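Local coordinates for PHD finger protein 3 (Homo sapiens, PDB 6IC9) that regulates neuronal gene expression and reads the phosphorylated C-terminal domain of RNA polymerase II through its SPOC domain, at residues I14-I19 and V28-P33; N20-A25 and S48-G53; T42-D47 and M111-D116; E74-R79 and G150-Q155. One frame throughout, in Å; residues are numbered along the deposited sequence.

Contact 1 (I14-I19 and V28-P33); sequences IWKGFI and VTKAYP
Gly17 and Thr29 exchange two backbone hydrogen bonds at the middle of an antiparallel pair, strands 15-19 and 28-33, whose axes approach to 4.7 Å with 141° between their directions. Beyond this pair, Ile14 N bonds to Ala31 O at 2.8 Å and Ala31 N returns a bond to Trp15 O.

On one face of the sheet, Val28 sets its CG2 over the face of the Phe18 ring, 3.8 Å from the centroid and leaning toward CE2 and CZ, a CH-pi contact; Lys26 adds a cation-pi partner to that ring. Next to it, Lys16 CG and Lys30 CG touch at 3.9 Å through their aliphatic chains. Lys16 NZ and Lys30 NZ lie 5.8 Å apart and would probably repel one another mildly.

The other face belongs to Trp15. Thr29 CG2 meets Trp15 CZ3 at the ring edge, 3.6 Å away, and Ala31 CB stands at the same edge by CE3. Gly17, with no side chain to obstruct, lets the indole lie over its backbone N, while NE1 bonds to Pro46 O and Thr29 OG1 to Thr81 O.

At the far end Ile14 holds CG1 between its backbone N and carbonyl carbon (chi1 56°); CD1 beyond it reaches Ala31 CB at 3.7 Å, and CG2 touches Pro33 CD. An alanine at Ile14 would probably open a gap beside Ala31 CB and Pro33 CD, although the backbone bond could remain. Together the two segments form a beta hairpin, strands 15-21 and 25-35, within the SPOC sheet.

Contact 2 (N20-A25 and S48-G53); sequences NMPSVA and SIQVGG
Asn20 is gripped through its backbone on both sides of one residue of the neighbouring strand: its N donates to Ile49 O at 2.8 Å, and its O accepts from Val51 N, also at 2.8 Å. Bonding to the residues before and after Gln50 is the signature of a parallel bridge. The second donor approaches tilted 31° from the carbonyl plane, and Gln50 CA adds a CA-H...O contact to the same oxygen.

Among the polar side chains, Asn20 and Gln50 lie alongside each other and point the same way, their amide planes 63° apart. A bend at chi2 (-63°) folds CD of Gln50 back, and OE1 comes to rest 3.7 Å from both CB and CG of Asn20, touching without bonding. Ser48 OG meets the same Asn20 CB at 3.5 Å. An alanine in place of Gln50 would probably uncover this flank of Asn20 and leave its amide freer to turn.

The apolar contact lies between Met21 and Val51, with CB against CB at 3.8 Å and the extended methionine running on past Val51 CG1.

Helix 85-101 covers Met21 through Leu94, Tyr97 and Phe98, and the bound peptide packs on Met21 and Pro22 and bonds to the backbone of Gly52. On its other edge strand 48-55 pairs with strand 104-107, so this parallel join connects strands 15-21 and 48-55 in a sheet whose other neighbours are antiparallel.

Contact 3 (T42-D47 and M111-D116); sequences TEDLPD and MKQVKD
Asp44 and Met111 meet through water rather than by a direct polar bond. One water donates to Asp44 O at 2.8 Å and accepts from Met111 N at 2.7 Å; a second donates to Asp44 OD1 and accepts from Gln113 N at 2.8 Å. Backbone and carboxylate of one aspartate are thus each tied to an amide N-H of the same turn.

The direct contacts are of the van der Waals kind. Met111 reaches across the chain that leaves the helix: SD lies 3.7 Å from Pro46 N and close to Leu45 C, and a bend at chi3 (76°) carries the methyl CE to within 3.2 Å of Glu43 O. Gln113 offers its CB to the Asp44 carboxylate, with OD1 and OD2 both 3.7 Å away, while its own amide plane is turned 47° from the carboxylate plane. Val114 brings CG1 close to Asp44 O, but this methyl nearly eclipses its backbone N, and the approach is best read with caution.

The charge of Asp44 finds its mate outside the two segments: OD2 makes a salt bridge with Arg154 NH2, while OD1 serves the water. The neighbouring guanidinium would be likely to favour the ionised carboxylate.

Residues Met111 to Val114 form a type I beta turn, closed by Val114 N to Met111 O at 2.9 Å. It packs against the end of helix 41-44 and leads into strand 114-122, whose Lys115 and Asp116 bind the phosphorylated peptide: this is a turn bordering a ligand site.

Contact 4 (E74-R79 and G150-Q155); sequences EICVVR and GLIIRQ
Leu151 supplies the main bump on one face of this antiparallel pair: its CD1 reaches between Ile75 and Val77, 3.5 Å from Ile75 CG2 and 4.1 Å from Val77 CG2. CG stands anti to the backbone N (chi1 169°), and the branch beyond it turns toward the opposing strand. Beside it Ile75 and Ile153 lie side by side and point the same way, although Ile153 has a second conformer and its fit is less certain. Helix 57-70 covers this face, setting Val60, Trp61 and Val64 against Leu151.

On the other face the hollow is Gly150. Val78 sends CG2 over it, 3.9 Å from Gly150 CA, and a methyl at that glycine would be pressed tightly against the same branch. Ile152 fills the next place, its CD1 straddling both methyls of Val78 at 4.0 Å from CG2 and 4.1 Å from CG1. Cys76 then wedges its SG between Ile152 CB, at 4.2 Å, and Arg154 CD, at 4.1 Å. Leu41 of helix 41-44 lies over Cys76, Val78, Ile152 and the arginine together.

Beneath these shapes three pairs of backbone hydrogen bonds join the strands, Glu74 with Arg154, Cys76 with Ile152 and Val78 with Gly150. In the last of them Gly150 N comes to Val78 O from 42° out of the carbonyl plane.

The chemistry is that of a buried, mostly aliphatic interior whose backbone polar groups pair across the strands. Its one buried charge, on Arg154, is met by Asp44 and by Glu39 O, which would probably make its burial tolerable.

How the contacts relate
Contact 4 is the most deeply buried of the four and lies nearest the centre of the chain; contacts 1, 2 and 3 are only partly buried. Contacts 1 and 2 share strand 15-21, used antiparallel on one edge and parallel on the other, while contact 1 passes to contact 4 through the neighbouring strands 25-35 and 73-82. Contact 3 alone joins a helix end to a turn, and relies on water where the others use direct backbone bonds; Arg154 ties it to contact 4. Contacts 2 and 4 stand on opposite sides of the chain's centre, about 18 Å apart between centres, one mixing amides with a Met21-Val51 apolar contact beside the peptide, the other chiefly aliphatic.

Contact 1 (I14-I19 and V28-P33)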
loop_
_atom_site.group_PDB
_atom_site.type_symbol
_atom_site.label_atom_id
_atom_site.label_comp_id
_atom_site.label_asym_id
_atom_site.label_seq_id
_atom_site.Cartn_x
_atom_site.Cartn_y
_atom_site.Cartn_z
ATOM N N ILE A 14 10.109 -7.484 -5.072
ATOM C CA ILE A 14 10.573 -7.718 -3.707
ATOM C C ILE A 14 9.647 -8.617 -2.872
ATOM O O ILE A 14 10.031 -9.009 -1.753
ATOM C CB ILE A 14 10.819 -6.373 -2.989
ATOM C CG1 ILE A 14 9.561 -5.519 -3.015
ATOM C CG2 ILE A 14 11.822 -5.580 -3.775
ATOM C CD1 ILE A 14 8.577 -5.835 -1.909
ATOM N N TRP A 15 8.456 -8.951 -3.360
ATOM C CA TRP A 15 7.545 -9.835 -2.627
ATOM C C TRP A 15 6.475 -10.317 -3.592
ATOM O O TRP A 15 6.099 -9.584 -4.507
ATOM C CB TRP A 15 6.891 -9.099 -1.449
ATOM C CG TRP A 15 5.729 -9.782 -0.765
ATOM C CD1 TRP A 15 5.785 -10.642 0.309
ATOM C CD2 TRP A 15 4.325 -9.640 -1.091
ATOM N NE1 TRP A 15 4.520 -11.017 0.668
ATOM C CE2 TRP A 15 3.604 -10.397 -0.144
ATOM C CE3 TRP A 15 3.619 -8.883 -2.041
ATOM C CZ2 TRP A 15 2.205 -10.491 -0.160
ATOM C CZ3 TRP A 15 2.188 -8.972 -2.056
ATOM C CH2 TRP A 15 1.513 -9.782 -1.123
ATOM N N LYS A 16 6.026 -11.560 -3.411
ATOM C CA LYS A 16 4.933 -12.122 -4.214
ATOM C C LYS A 16 3.983 -12.784 -3.246
ATOM O O LYS A 16 4.408 -13.568 -2.387
ATOM C CB LYS A 16 5.412 -13.166 -5.253
ATOM C CG LYS A 16 4.300 -13.732 -6.142
ATOM C CD LYS A 16 4.871 -14.972 -6.881
ATOM C CE LYS A 16 3.857 -15.695 -7.704
ATOM N NZ LYS A 16 4.408 -17.020 -8.213
ATOM N N GLY A 17 2.719 -12.426 -3.309
ATOM C CA GLY A 17 1.802 -12.971 -2.330
ATOM C C GLY A 17 0.402 -12.527 -2.673
ATOM O O GLY A 17 0.176 -11.962 -3.738
ATOM N N PHE A 18 -0.539 -12.824 -1.783
ATOM C CA PHE A 18 -1.937 -12.462 -2.020
ATOM C C PHE A 18 -2.231 -11.099 -1.395
ATOM O O PHE A 18 -1.698 -10.752 -0.339
ATOM C CB PHE A 18 -2.888 -13.479 -1.384
ATOM C CG PHE A 18 -2.948 -14.750 -2.142
ATOM C CD1 PHE A 18 -1.958 -15.708 -1.949
ATOM C CD2 PHE A 18 -3.908 -14.949 -3.142
ATOM C CE1 PHE A 18 -1.984 -16.926 -2.685
ATOM C CE2 PHE A 18 -3.942 -16.193 -3.876
ATOM C CZ PHE A 18 -2.951 -17.150 -3.661
ATOM N N ILE A 19 -3.179 -10.392 -1.998
ATOM C CA ILE A 19 -3.970 -9.403 -1.307
ATOM C C ILE A 19 -5.380 -9.946 -1.179
ATOM O O ILE A 19 -5.969 -10.412 -2.161
ATOM C CB ILE A 19 -3.952 -8.061 -2.058
ATOM C CG1 ILE A 19 -2.527 -7.482 -1.985
ATOM C CG2 ILE A 19 -5.001 -7.143 -1.448
ATOM C CD1 ILE A 19 -2.383 -6.096 -2.749
ATOM N N VAL A 28 -3.261 -12.780 -6.544
ATOM C CA VAL A 28 -1.806 -12.880 -6.423
ATOM C C VAL A 28 -1.191 -11.671 -7.098
ATOM O O VAL A 28 -1.596 -11.270 -8.193
ATOM C CB VAL A 28 -1.255 -14.159 -7.061
ATOM C CG1 VAL A 28 0.266 -14.271 -6.801
ATOM C CG2 VAL A 28 -2.011 -15.346 -6.501
ATOM N N THR A 29 -0.202 -11.099 -6.440
ATOM C CA THR A 29 0.397 -9.866 -6.916
ATOM C C THR A 29 1.890 -9.913 -6.611
ATOM O O THR A 29 2.317 -10.552 -5.661
ATOM C CB THR A 29 -0.300 -8.653 -6.258
ATOM O OG1 THR A 29 0.318 -7.450 -6.708
ATOM C CG2 THR A 29 -0.125 -8.712 -4.745
ATOM N N LYS A 30 2.683 -9.173 -7.391
ATOM C CA LYS A 30 4.080 -8.948 -7.077
ATOM C C LYS A 30 4.223 -7.477 -6.704
ATOM O O LYS A 30 3.553 -6.634 -7.306
ATOM C CB LYS A 30 4.963 -9.264 -8.283
ATOM C CG LYS A 30 5.206 -10.803 -8.484
ATOM C CD LYS A 30 5.805 -11.043 -9.890
ATOM C CE LYS A 30 6.198 -12.539 -10.080
ATOM N NZ LYS A 30 6.618 -12.812 -11.518
ATOM N N ALA A 31 5.055 -7.193 -5.708
ATOM C CA ALA A 31 5.366 -5.801 -5.300
ATOM C C ALA A 31 6.736 -5.400 -5.825
ATOM O O ALA A 31 7.693 -6.175 -5.721
ATOM C CB ALA A 31 5.375 -5.675 -3.771
ATOM N N TYR A 32 6.836 -4.180 -6.366
ATOM C CA TYR A 32 8.062 -3.582 -6.863
ATOM C C TYR A 32 8.327 -2.301 -6.099
ATOM O O TYR A 32 7.386 -1.559 -5.790
ATOM C CB TYR A 32 7.968 -3.231 -8.348
ATOM C CG TYR A 32 7.801 -4.514 -9.178
ATOM C CD1 TYR A 32 6.557 -5.066 -9.387
ATOM C CD2 TYR A 32 8.928 -5.202 -9.674
ATOM C CE1 TYR A 32 6.414 -6.269 -10.114
ATOM C CE2 TYR A 32 8.793 -6.387 -10.384
ATOM C CZ TYR A 32 7.545 -6.902 -10.606
ATOM O OH TYR A 32 7.425 -8.074 -11.306
ATOM N N PRO A 33 9.593 -1.976 -5.870
ATOM C CA PRO A 33 9.912 -0.734 -5.135
ATOM C C PRO A 33 9.554 0.507 -5.910
ATOM O O PRO A 33 9.644 0.570 -7.143
ATOM C CB PRO A 33 11.433 -0.826 -4.908
ATOM C CG PRO A 33 11.902 -1.883 -5.777
ATOM C CD PRO A 33 10.774 -2.847 -5.997
#

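Contact 2 (N20-A25 and S48-G53)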
loop_
_atom_site.group_PDB
_atom_site.type_symbol
_atom_site.label_atom_id
_atom_site.label_comp_id
_atom_site.label_asym_id
_atom_site.label_seq_id
_atom_site.Cartn_x
_atom_site.Cartn_y
_atom_site.Cartn_z
ATOM N N ASN A 20 -5.939 -9.858 0.011
ATOM C CA ASN A 20 -7.213 -10.520 0.268
ATOM C C ASN A 20 -8.119 -9.535 0.980
ATOM O O ASN A 20 -7.878 -9.213 2.145
ATOM C CB ASN A 20 -7.017 -11.800 1.100
ATOM C CG ASN A 20 -8.303 -12.607 1.210
ATOM O OD1 ASN A 20 -9.362 -12.108 0.844
ATOM N ND2 ASN A 20 -8.207 -13.867 1.677
ATOM N N MET A 21 -9.156 -9.044 0.285
ATOM C CA MET A 21 -10.165 -8.205 0.925
ATOM C C MET A 21 -11.466 -8.983 0.927
ATOM O O MET A 21 -12.125 -9.091 -0.115
ATOM C CB MET A 21 -10.360 -6.854 0.209
ATOM C CG MET A 21 -11.295 -5.936 1.000
ATOM S SD MET A 21 -11.443 -4.283 0.355
ATOM C CE MET A 21 -12.504 -3.462 1.544
ATOM N N PRO A 22 -11.859 -9.556 2.057
ATOM C CA PRO A 22 -13.047 -10.418 2.092
ATOM C C PRO A 22 -14.281 -9.725 1.549
ATOM O O PRO A 22 -14.568 -8.562 1.883
ATOM C CB PRO A 22 -13.186 -10.762 3.585
ATOM C CG PRO A 22 -11.727 -10.747 4.088
ATOM C CD PRO A 22 -11.075 -9.594 3.307
ATOM N N SER A 23 -14.974 -10.444 0.671
ATOM C CA SER A 23 -16.172 -10.040 -0.063
ATOM C C SER A 23 -15.870 -9.027 -1.162
ATOM O O SER A 23 -16.795 -8.449 -1.730
ATOM C CB SER A 23 -17.262 -9.482 0.863
ATOM O OG SER A 23 -17.024 -8.111 1.168
ATOM N N VAL A 24 -14.606 -8.791 -1.492
ATOM C CA VAL A 24 -14.329 -7.802 -2.520
ATOM C C VAL A 24 -13.435 -8.455 -3.551
ATOM O O VAL A 24 -13.802 -8.549 -4.721
ATOM C CB VAL A 24 -13.701 -6.518 -1.930
ATOM C CG1 VAL A 24 -13.298 -5.553 -3.084
ATOM C CG2 VAL A 24 -14.662 -5.794 -0.975
ATOM N N ALA A 25 -12.252 -8.922 -3.149
ATOM C CA ALA A 25 -11.292 -9.346 -4.159
ATOM C C ALA A 25 -10.184 -10.109 -3.462
ATOM O O ALA A 25 -9.843 -9.793 -2.314
ATOM C CB ALA A 25 -10.702 -8.124 -4.906
ATOM N N SER A 48 -0.284 -13.456 2.669
ATOM C CA SER A 48 -1.538 -12.876 2.222
ATOM C C SER A 48 -1.767 -11.642 3.065
ATOM O O SER A 48 -1.866 -11.752 4.285
ATOM C CB SER A 48 -2.711 -13.843 2.380
ATOM O OG SER A 48 -3.900 -13.169 2.012
ATOM N N ILE A 49 -1.781 -10.473 2.423
ATOM C CA ILE A 49 -2.117 -9.224 3.097
ATOM C C ILE A 49 -3.625 -9.148 3.217
ATOM O O ILE A 49 -4.317 -9.083 2.194
ATOM C CB ILE A 49 -1.601 -8.016 2.306
ATOM C CG1 ILE A 49 -0.092 -8.073 2.193
ATOM C CG2 ILE A 49 -2.143 -6.682 2.959
ATOM C CD1 ILE A 49 0.480 -7.042 1.225
ATOM N N GLN A 50 -4.136 -9.148 4.460
ATOM C CA GLN A 50 -5.572 -9.112 4.731
ATOM C C GLN A 50 -6.020 -7.668 4.823
ATOM O O GLN A 50 -5.590 -6.947 5.717
ATOM C CB GLN A 50 -5.919 -9.799 6.056
ATOM C CG GLN A 50 -5.532 -11.269 6.062
ATOM C CD GLN A 50 -6.293 -12.084 5.017
ATOM O OE1 GLN A 50 -7.516 -11.883 4.773
ATOM N NE2 GLN A 50 -5.576 -13.007 4.386
ATOM N N VAL A 51 -6.882 -7.248 3.919
ATOM C CA VAL A 51 -7.375 -5.869 3.987
ATOM C C VAL A 51 -8.565 -5.841 4.949
ATOM O O VAL A 51 -9.614 -6.443 4.676
ATOM C CB VAL A 51 -7.761 -5.365 2.597
ATOM C CG1 VAL A 51 -8.214 -3.893 2.674
ATOM C CG2 VAL A 51 -6.606 -5.578 1.627
ATOM N N GLY A 52 -8.375 -5.210 6.089
ATOM C CA GLY A 52 -9.314 -5.177 7.186
ATOM C C GLY A 52 -10.275 -4.032 7.211
ATOM O O GLY A 52 -11.190 -4.023 8.036
ATOM N N GLY A 53 -10.080 -3.018 6.381
ATOM C CA GLY A 53 -10.940 -1.861 6.485
ATOM C C GLY A 53 -10.497 -0.752 5.567
ATOM O O GLY A 53 -9.608 -0.922 4.715
#

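Contact 3 (T42-D47 and M111-D116)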
loop_
_atom_site.group_PDB
_atom_site.type_symbol
_atom_site.label_atom_id
_atom_site.label_comp_id
_atom_site.label_asym_id
_atom_site.label_seq_id
_atom_site.Cartn_x
_atom_site.Cartn_y
_atom_site.Cartn_z
ATOM N N THR A 42 10.659 -8.742 1.774
ATOM C CA THR A 42 10.298 -10.137 1.536
ATOM C C THR A 42 9.999 -10.872 2.835
ATOM O O THR A 42 9.104 -11.727 2.883
ATOM C CB THR A 42 11.431 -10.815 0.777
ATOM O OG1 THR A 42 11.904 -9.920 -0.243
ATOM C CG2 THR A 42 10.935 -12.117 0.156
ATOM N N GLU A 43 10.720 -10.532 3.915
ATOM C CA GLU A 43 10.523 -11.166 5.221
ATOM C C GLU A 43 9.468 -10.476 6.057
ATOM O O GLU A 43 8.938 -11.075 6.994
ATOM C CB GLU A 43 11.846 -11.158 6.020
ATOM C CG GLU A 43 13.017 -11.569 5.184
ATOM C CD GLU A 43 14.350 -11.057 5.714
ATOM O OE1 GLU A 43 14.477 -10.767 6.928
ATOM O OE2 GLU A 43 15.265 -10.939 4.885
ATOM N N ASP A 44 9.152 -9.236 5.745
ATOM C CA ASP A 44 8.283 -8.430 6.584
ATOM C C ASP A 44 6.827 -8.421 6.123
ATOM O O ASP A 44 5.987 -7.843 6.816
ATOM C CB ASP A 44 8.790 -6.977 6.585
ATOM C CG ASP A 44 10.037 -6.775 7.449
ATOM O OD1 ASP A 44 10.411 -7.717 8.187
ATOM O OD2 ASP A 44 10.621 -5.659 7.381
ATOM N N LEU A 45 6.525 -8.974 4.938
ATOM C CA LEU A 45 5.141 -9.019 4.469
ATOM C C LEU A 45 4.627 -10.445 4.577
ATOM O O LEU A 45 5.371 -11.392 4.264
ATOM C CB LEU A 45 5.034 -8.540 3.016
ATOM C CG LEU A 45 5.331 -7.037 2.866
ATOM C CD1 LEU A 45 5.532 -6.717 1.433
ATOM C CD2 LEU A 45 4.223 -6.130 3.498
ATOM N N PRO A 46 3.400 -10.630 5.069
ATOM C CA PRO A 46 2.823 -11.984 5.156
ATOM C C PRO A 46 2.590 -12.568 3.765
ATOM O O PRO A 46 2.679 -11.876 2.739
ATOM C CB PRO A 46 1.506 -11.768 5.902
ATOM C CG PRO A 46 1.086 -10.326 5.456
ATOM C CD PRO A 46 2.413 -9.557 5.327
ATOM N N ASP A 47 2.282 -13.890 3.736
ATOM C CA ASP A 47 1.894 -14.539 2.477
ATOM C C ASP A 47 0.657 -13.888 1.849
ATOM O O ASP A 47 0.489 -13.907 0.630
ATOM C CB ASP A 47 1.567 -16.045 2.728
ATOM C CG ASP A 47 2.802 -16.906 2.929
ATOM O OD1 ASP A 47 3.929 -16.408 2.831
ATOM O OD2 ASP A 47 2.621 -18.125 3.179
ATOM N N MET A 111 3.019 -7.851 9.983
ATOM C CA MET A 111 4.026 -8.545 10.760
ATOM C C MET A 111 4.717 -7.577 11.710
ATOM O O MET A 111 4.514 -6.349 11.666
ATOM C CB MET A 111 5.008 -9.258 9.833
ATOM C CG MET A 111 4.400 -10.641 9.459
ATOM S SD MET A 111 5.217 -11.495 8.143
ATOM C CE MET A 111 6.702 -12.116 8.966
ATOM N N LYS A 112 5.555 -8.164 12.568
ATOM C CA LYS A 112 6.122 -7.451 13.708
ATOM C C LYS A 112 6.805 -6.152 13.291
ATOM O O LYS A 112 6.675 -5.130 13.970
ATOM C CB LYS A 112 7.099 -8.398 14.424
ATOM C CG LYS A 112 7.799 -7.840 15.646
ATOM C CD LYS A 112 8.943 -8.770 16.099
ATOM C CE LYS A 112 9.633 -8.242 17.362
ATOM N NZ LYS A 112 10.219 -6.864 17.186
ATOM N N GLN A 113 7.512 -6.154 12.167
ATOM C CA GLN A 113 8.290 -4.983 11.818
ATOM C C GLN A 113 7.475 -3.913 11.111
ATOM O O GLN A 113 7.998 -2.813 10.912
ATOM C CB GLN A 113 9.473 -5.348 10.916
ATOM C CG GLN A 113 10.645 -6.025 11.632
ATOM C CD GLN A 113 11.173 -5.194 12.787
ATOM O OE1 GLN A 113 10.981 -5.551 13.947
ATOM N NE2 GLN A 113 11.845 -4.078 12.475
ATOM N N VAL A 114 6.242 -4.193 10.680
ATOM C CA VAL A 114 5.469 -3.154 10.021
ATOM C C VAL A 114 4.378 -2.657 10.965
ATOM O O VAL A 114 3.503 -3.413 11.418
ATOM C CB VAL A 114 4.944 -3.551 8.623
ATOM C CG1 VAL A 114 5.524 -4.790 8.089
ATOM C CG2 VAL A 114 3.465 -3.392 8.440
ATOM N N LYS A 115 4.454 -1.359 11.238
ATOM C CA LYS A 115 3.492 -0.693 12.103
ATOM C C LYS A 115 2.162 -0.525 11.386
ATOM O O LYS A 115 1.098 -0.674 11.999
ATOM C CB LYS A 115 4.079 0.666 12.521
ATOM C CG LYS A 115 3.278 1.443 13.594
ATOM C CD LYS A 115 3.922 2.823 13.842
ATOM C CE LYS A 115 3.429 3.433 15.201
ATOM N NZ LYS A 115 1.961 3.411 15.222
ATOM N N ASP A 116 2.205 -0.174 10.088
ATOM C CA ASP A 116 1.000 0.121 9.303
ATOM C C ASP A 116 1.267 -0.150 7.832
ATOM O O ASP A 116 2.389 0.028 7.347
ATOM C CB ASP A 116 0.538 1.604 9.352
ATOM C CG ASP A 116 0.510 2.179 10.748
ATOM O OD1 ASP A 116 1.525 2.799 11.149
ATOM O OD2 ASP A 116 -0.522 2.029 11.404
HETATM O O HOH W 1 3.359 -7.021 7.473
HETATM O O HOH W 2 8.559 -8.352 10.716
#

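Contact 4 (E74-R79 and G150-Q155)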
loop_
_atom_site.group_PDB
_atom_site.type_symbol
_atom_site.label_atom_id
_atom_site.label_comp_id
_atom_site.label_asym_id
_atom_site.label_seq_id
_atom_site.Cartn_x
_atom_site.Cartn_y
_atom_site.Cartn_z
ATOM N N GLU A 74 10.490 4.237 9.289
ATOM C CA GLU A 74 10.890 4.294 7.892
ATOM C C GLU A 74 9.641 4.102 7.049
ATOM O O GLU A 74 8.841 3.192 7.319
ATOM C CB GLU A 74 11.899 3.197 7.553
ATOM C CG GLU A 74 13.202 3.228 8.347
ATOM C CD GLU A 74 14.200 4.256 7.818
ATOM O OE1 GLU A 74 15.403 4.141 8.149
ATOM O OE2 GLU A 74 13.785 5.179 7.079
ATOM N N ILE A 75 9.481 4.953 6.049
ATOM C CA ILE A 75 8.342 4.915 5.149
ATOM C C ILE A 75 8.841 4.391 3.817
ATOM O O ILE A 75 9.823 4.905 3.274
ATOM C CB ILE A 75 7.689 6.292 4.978
ATOM C CG1 ILE A 75 7.097 6.787 6.300
ATOM C CG2 ILE A 75 6.567 6.169 3.940
ATOM C CD1 ILE A 75 6.777 8.196 6.227
ATOM N N CYS A 76 8.190 3.365 3.294
ATOM C CA CYS A 76 8.473 3.049 1.905
ATOM C C CYS A 76 7.184 2.795 1.133
ATOM O O CYS A 76 6.099 2.618 1.686
ATOM C CB CYS A 76 9.473 1.919 1.773
ATOM S SG CYS A 76 8.862 0.282 1.985
ATOM N N VAL A 77 7.311 2.887 -0.170
ATOM C CA VAL A 77 6.163 2.863 -1.058
ATOM C C VAL A 77 6.488 1.786 -2.075
ATOM O O VAL A 77 7.609 1.764 -2.601
ATOM C CB VAL A 77 5.928 4.225 -1.755
ATOM C CG1 VAL A 77 4.727 4.045 -2.694
ATOM C CG2 VAL A 77 5.640 5.371 -0.708
ATOM N N VAL A 78 5.571 0.827 -2.261
ATOM C CA VAL A 78 5.730 -0.192 -3.294
ATOM C C VAL A 78 4.568 -0.069 -4.266
ATOM O O VAL A 78 3.562 0.608 -3.999
ATOM C CB VAL A 78 5.789 -1.631 -2.739
ATOM C CG1 VAL A 78 6.995 -1.792 -1.818
ATOM C CG2 VAL A 78 4.444 -2.022 -1.981
ATOM N N ARG A 79 4.722 -0.707 -5.434
ATOM C CA ARG A 79 3.623 -0.749 -6.392
ATOM C C ARG A 79 3.316 -2.225 -6.653
ATOM O O ARG A 79 4.229 -3.066 -6.656
ATOM C CB ARG A 79 3.924 -0.040 -7.709
ATOM C CG ARG A 79 5.012 -0.668 -8.539
ATOM C CD ARG A 79 5.194 0.132 -9.895
ATOM N NE ARG A 79 6.432 -0.308 -10.534
ATOM C CZ ARG A 79 6.513 -1.403 -11.256
ATOM N NH1 ARG A 79 5.408 -2.135 -11.479
ATOM N NH2 ARG A 79 7.684 -1.763 -11.745
ATOM N N GLY A 150 1.292 0.346 -2.201
ATOM C CA GLY A 150 1.347 0.060 -0.781
ATOM C C GLY A 150 2.226 1.106 -0.106
ATOM O O GLY A 150 3.381 1.288 -0.480
ATOM N N LEU A 151 1.674 1.749 0.908
ATOM C CA LEU A 151 2.414 2.683 1.774
ATOM C C LEU A 151 2.716 1.932 3.044
ATOM O O LEU A 151 1.794 1.580 3.776
ATOM C CB LEU A 151 1.541 3.916 2.042
ATOM C CG LEU A 151 2.042 4.860 3.119
ATOM C CD1 LEU A 151 3.360 5.371 2.664
ATOM C CD2 LEU A 151 0.992 6.012 3.243
ATOM N N ILE A 152 4.002 1.667 3.313
ATOM C CA ILE A 152 4.396 0.780 4.395
ATOM C C ILE A 152 5.193 1.573 5.435
ATOM O O ILE A 152 6.239 2.164 5.115
ATOM C CB ILE A 152 5.221 -0.414 3.864
ATOM C CG1 ILE A 152 4.468 -1.036 2.664
ATOM C CG2 ILE A 152 5.439 -1.451 4.952
ATOM C CD1 ILE A 152 5.301 -2.100 1.952
ATOM N N ILE A 153 4.689 1.595 6.662
ATOM C CA ILE A 153 5.367 2.203 7.810
ATOM C C ILE A 153 6.080 1.102 8.581
ATOM O O ILE A 153 5.425 0.220 9.147
ATOM C CB ILE A 153 4.366 2.915 8.737
ATOM C CG1 ILE A 153 3.374 3.750 7.923
ATOM C CG2 ILE A 153 5.119 3.737 9.827
ATOM C CD1 ILE A 153 4.058 4.792 7.037
ATOM N N ARG A 154 7.414 1.159 8.649
ATOM C CA ARG A 154 8.193 0.151 9.364
ATOM C C ARG A 154 8.960 0.747 10.553
ATOM O O ARG A 154 9.299 1.930 10.585
ATOM C CB ARG A 154 9.160 -0.522 8.397
ATOM C CG ARG A 154 8.447 -0.756 7.026
ATOM C CD ARG A 154 9.405 -0.872 5.837
ATOM N NE ARG A 154 9.990 -2.180 5.934
ATOM C CZ ARG A 154 10.989 -2.658 5.197
ATOM N NH1 ARG A 154 11.583 -1.943 4.245
ATOM N NH2 ARG A 154 11.368 -3.893 5.438
ATOM N N GLN A 155 9.230 -0.095 11.527
ATOM C CA GLN A 155 10.044 0.318 12.658
ATOM C C GLN A 155 11.490 0.464 12.206
ATOM O O GLN A 155 11.936 -0.180 11.249
ATOM C CB GLN A 155 9.932 -0.699 13.800
ATOM C CG GLN A 155 8.522 -1.300 14.007
ATOM C CD GLN A 155 7.543 -0.408 14.814
ATOM O OE1 GLN A 155 7.880 0.706 15.236
ATOM N NE2 GLN A 155 6.323 -0.920 15.034
#